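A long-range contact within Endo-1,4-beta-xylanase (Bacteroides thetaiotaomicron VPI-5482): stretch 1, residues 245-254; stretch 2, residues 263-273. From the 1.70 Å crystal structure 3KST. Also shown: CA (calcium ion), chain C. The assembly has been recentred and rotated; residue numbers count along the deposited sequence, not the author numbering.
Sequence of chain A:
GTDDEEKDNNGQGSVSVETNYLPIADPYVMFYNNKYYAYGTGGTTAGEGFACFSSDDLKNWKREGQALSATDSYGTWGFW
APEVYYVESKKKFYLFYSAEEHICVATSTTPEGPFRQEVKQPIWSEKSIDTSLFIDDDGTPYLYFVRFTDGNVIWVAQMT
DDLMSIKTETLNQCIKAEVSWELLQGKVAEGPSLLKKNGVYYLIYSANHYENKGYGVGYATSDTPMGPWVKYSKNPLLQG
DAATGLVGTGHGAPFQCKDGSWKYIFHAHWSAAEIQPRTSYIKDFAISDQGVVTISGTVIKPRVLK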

# COMPACT_ATOMS: atom_id res chain seq x y z
N GLY A 245 20.83 2.50 7.14
CA GLY A 245 21.14 3.57 6.21
C GLY A 245 20.23 3.51 4.98
O GLY A 245 20.57 4.10 3.95
N LEU A 246 19.08 2.82 5.08
CA LEU A 246 18.11 2.78 3.97
C LEU A 246 17.51 4.17 3.86
O LEU A 246 17.29 4.81 4.89
N VAL A 247 17.37 4.65 2.63
CA VAL A 247 16.77 5.98 2.33
C VAL A 247 15.66 5.80 1.29
O VAL A 247 15.51 4.71 0.73
N GLY A 248 14.89 6.86 1.02
CA GLY A 248 13.73 6.75 0.13
C GLY A 248 12.67 5.78 0.67
O GLY A 248 12.02 5.07 -0.11
N THR A 249 12.50 5.77 2.01
CA THR A 249 11.62 4.85 2.72
C THR A 249 10.16 5.26 2.70
O THR A 249 9.78 6.27 3.28
N GLY A 250 9.33 4.47 2.02
CA GLY A 250 7.90 4.79 1.95
C GLY A 250 7.02 3.82 1.22
O GLY A 250 7.44 2.69 0.91
N HIS A 251 5.79 4.30 0.96
CA HIS A 251 4.66 3.55 0.37
C HIS A 251 4.60 2.17 0.94
O HIS A 251 4.95 1.18 0.28
N GLY A 252 4.13 2.10 2.17
CA GLY A 252 4.05 0.84 2.88
C GLY A 252 2.66 0.43 3.27
O GLY A 252 1.67 1.02 2.82
N ALA A 253 2.59 -0.55 4.15
CA ALA A 253 1.31 -1.07 4.63
C ALA A 253 1.47 -1.73 6.00
O ALA A 253 2.50 -2.43 6.23
N PRO A 254 0.51 -1.48 6.93
CA PRO A 254 0.55 -2.17 8.22
C PRO A 254 -0.11 -3.54 8.12
O PRO A 254 -1.05 -3.71 7.34
N LYS A 263 3.41 -5.21 12.11
CA LYS A 263 4.62 -4.89 11.37
C LYS A 263 4.19 -3.93 10.29
O LYS A 263 2.98 -3.86 9.98
N TYR A 264 5.17 -3.22 9.74
CA TYR A 264 4.93 -2.26 8.65
C TYR A 264 5.92 -2.56 7.52
O TYR A 264 7.15 -2.45 7.73
N ILE A 265 5.42 -2.99 6.35
CA ILE A 265 6.28 -3.30 5.20
C ILE A 265 6.42 -2.01 4.40
O ILE A 265 5.45 -1.26 4.28
N PHE A 266 7.59 -1.77 3.84
CA PHE A 266 7.85 -0.55 3.07
C PHE A 266 9.02 -0.77 2.13
O PHE A 266 9.77 -1.72 2.31
N HIS A 267 9.15 0.10 1.13
CA HIS A 267 10.27 0.06 0.21
C HIS A 267 11.33 1.10 0.58
O HIS A 267 11.11 2.00 1.40
N ALA A 268 12.47 0.98 -0.07
CA ALA A 268 13.55 1.95 0.04
C ALA A 268 14.32 1.93 -1.28
O ALA A 268 14.17 0.99 -2.06
N HIS A 269 15.11 2.96 -1.53
CA HIS A 269 15.99 2.97 -2.70
C HIS A 269 16.95 1.77 -2.67
O HIS A 269 17.18 1.17 -1.59
N TRP A 270 17.43 1.38 -3.85
CA TRP A 270 18.41 0.31 -3.98
C TRP A 270 19.61 0.55 -3.05
O TRP A 270 20.07 -0.37 -2.38
N SER A 271 20.06 1.79 -2.97
CA SER A 271 21.20 2.18 -2.13
C SER A 271 21.24 3.70 -2.12
O SER A 271 20.45 4.34 -2.81
N ALA A 272 22.20 4.29 -1.39
CA ALA A 272 22.40 5.75 -1.39
C ALA A 272 22.77 6.34 -2.77
O ALA A 272 22.46 7.51 -3.05
N ALA A 273 23.43 5.54 -3.63
CA ALA A 273 23.87 5.97 -4.99
C ALA A 273 22.83 5.83 -6.11
O ALA A 273 22.81 6.63 -7.05

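The two stretches run antiparallel, their strand axes at 160° and approaching to 4.6 Å, and together they bury 773 Å². Backbone pairing fixes the positions from which the side chains depart. Gly250 and His267 exchange two hydrogen bonds, each 3.1 Å (Gly250 N to His267 O, His267 N to Gly250 O), and Ala253 and Ile265 form a second such pair. The register shifts by one residue between these bridges, so the intervening His251-Gly252 segment is a beta bulge. Three residues lose the most surface across the contact: His267, Val247 and Tyr264.

His267 (69 Å² covered) has chi1 at 73° (p) and chi2 at -121°, and the end of its side chain comes nearer to the first stretch than its CB direction alone would bring it. Gly250 O lies over one face of the imidazole, whereas Gly248 O sits at the ring edge, 3.4 Å from His267 CD2. The 3.3 Å between Gly250 O and His267 ND1 is not a hydrogen bond, because the angle is poor; ND1 is satisfied elsewhere in the structure. On the other ring nitrogen, water 2 bridges the stretches, 2.8 Å from His267 NE2 and donating to Gly248 O at 2.6 Å. His267 CE1 also meets His251 CB at 3.7 Å. From there the His251 side chain (chi1 -164°, t) leads away, and its NE2 binds the calcium ion at 2.6 Å. Waters 4 and 5, both calcium ligands, donate to Gly252 O at 2.9 and 2.7 Å, so the bulge reaches the ion through a side chain and through water.

Val247 (66 Å²) points sideways with chi1 at -60° (m), placing its CG2 3.8 Å from His269 ND1. Its carbonyl anchors the same neighbour: His269 N donates to Val247 O at 2.9 Å and 155°. Water 1 adds a second link, accepting from Val247 N at 2.8 Å and donating to His269 O at 3.0 Å. The His269 ring (chi1 -66°, m) lies against Gly248, whose CA is 3.8 Å from the ring centroid and 9° off the normal, a CH-pi contact over the face. An ideal CB on Gly248 would fall 2.4 Å from His269 NE2, so the ring occupies space that a side chain there would need. Nearby, Leu246 CB packs on Ala268 CB at 3.9 Å, and Thr249 CG2 (chi1 64°, p) reaches Phe266 CE2 at 3.8 Å.

Tyr264 (62 Å²) adopts chi1 -171° (t) and chi2 84°, which carries its ring along the bulge. Ala253 N lies over one face, Pro254 CD is 4.0 Å from Tyr264 CE1, and Gly252 CA is 3.4 Å from Tyr264 OH. An ideal CB on Gly252 would clash with Tyr264 CE2 at 2.4 Å. Water 3 lies 2.7 Å from Tyr264 OH and makes a weak 3.3 Å hydrogen bond to Gly252 O. Ala253 CB and Ile265 CG2, 4.2 Å apart, share the sheet face that carries His267.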

# COMPACT_ATOMS: atom_id res chain seq x y z
CB LEU A 246 16.99 1.74 4.18
CG LEU A 246 17.49 0.28 4.15
CD1 LEU A 246 16.41 -0.65 4.65
CD2 LEU A 246 18.02 -0.13 2.77
CB VAL A 247 17.80 7.01 1.82
CG1 VAL A 247 18.91 7.24 2.89
CG2 VAL A 247 18.38 6.62 0.45
CB THR A 249 12.05 4.62 4.19
OG1 THR A 249 11.96 5.85 4.92
CG2 THR A 249 13.47 4.00 4.27
CB HIS A 251 4.63 3.52 -1.16
CG HIS A 251 3.30 3.09 -1.70
ND1 HIS A 251 2.72 3.72 -2.78
CD2 HIS A 251 2.38 2.20 -1.25
CE1 HIS A 251 1.54 3.17 -3.02
NE2 HIS A 251 1.30 2.26 -2.09
CB ALA A 253 0.76 -2.07 3.64
CB PRO A 254 -0.25 -1.25 9.16
CG PRO A 254 -0.85 -0.18 8.31
CD PRO A 254 -0.58 -0.49 6.89
CB LYS A 263 5.17 -6.15 10.73
CG LYS A 263 5.77 -7.16 11.72
CD LYS A 263 7.10 -6.72 12.26
CE LYS A 263 7.92 -7.88 12.83
NZ LYS A 263 7.32 -8.41 14.06
CB TYR A 264 5.08 -0.82 9.17
CG TYR A 264 4.65 0.22 8.17
CD1 TYR A 264 3.30 0.58 8.06
CD2 TYR A 264 5.56 0.83 7.29
CE1 TYR A 264 2.87 1.52 7.11
CE2 TYR A 264 5.12 1.80 6.34
CZ TYR A 264 3.78 2.13 6.26
OH TYR A 264 3.32 3.05 5.33
CB ILE A 265 5.74 -4.50 4.35
CG1 ILE A 265 6.76 -4.93 3.30
CG2 ILE A 265 4.38 -4.20 3.71
CD1 ILE A 265 6.33 -6.24 2.59
CB PHE A 266 8.16 0.65 4.00
CG PHE A 266 9.39 0.46 4.85
CD1 PHE A 266 9.30 -0.22 6.06
CD2 PHE A 266 10.64 0.91 4.43
CE1 PHE A 266 10.44 -0.44 6.86
CE2 PHE A 266 11.80 0.72 5.21
CZ PHE A 266 11.69 0.04 6.44
CB HIS A 267 9.85 0.20 -1.26
CG HIS A 267 9.42 1.57 -1.66
ND1 HIS A 267 8.16 1.83 -2.17
CD2 HIS A 267 10.06 2.76 -1.64
CE1 HIS A 267 8.06 3.11 -2.45
NE2 HIS A 267 9.20 3.70 -2.12
CB ALA A 268 14.45 1.57 1.19
CB HIS A 269 16.81 4.25 -2.81
CG HIS A 269 16.00 5.48 -3.06
ND1 HIS A 269 16.47 6.75 -2.79
CD2 HIS A 269 14.74 5.64 -3.53
CE1 HIS A 269 15.54 7.64 -3.11
NE2 HIS A 269 14.48 6.98 -3.56
CB TRP A 270 18.85 0.15 -5.43
CG TRP A 270 19.95 -0.79 -5.58
CD1 TRP A 270 21.24 -0.47 -5.84
CD2 TRP A 270 19.92 -2.22 -5.39
NE1 TRP A 270 22.01 -1.60 -5.86
CE2 TRP A 270 21.23 -2.69 -5.59
CE3 TRP A 270 18.90 -3.14 -5.10
CZ2 TRP A 270 21.57 -4.04 -5.49
CZ3 TRP A 270 19.23 -4.48 -4.99
CH2 TRP A 270 20.57 -4.92 -5.21
CB SER A 271 22.49 1.67 -2.78
OG SER A 271 22.65 2.29 -4.04
CB ALA A 272 23.47 6.16 -0.35
CB ALA A 273 25.14 5.19 -5.38
CA CA C . -0.63 0.84 -1.03
O HOH W 1 18.14 2.91 0.63
O HOH W 2 11.24 5.53 -2.59
O HOH W 3 0.78 3.69 4.55
O HOH W 4 0.96 -0.40 0.40
O HOH W 5 -0.10 2.15 1.15
O HOH W 6 0.37 -0.89 -2.63
O HOH W 7 -1.97 0.95 -3.12
O HOH W 8 -1.94 3.04 -1.03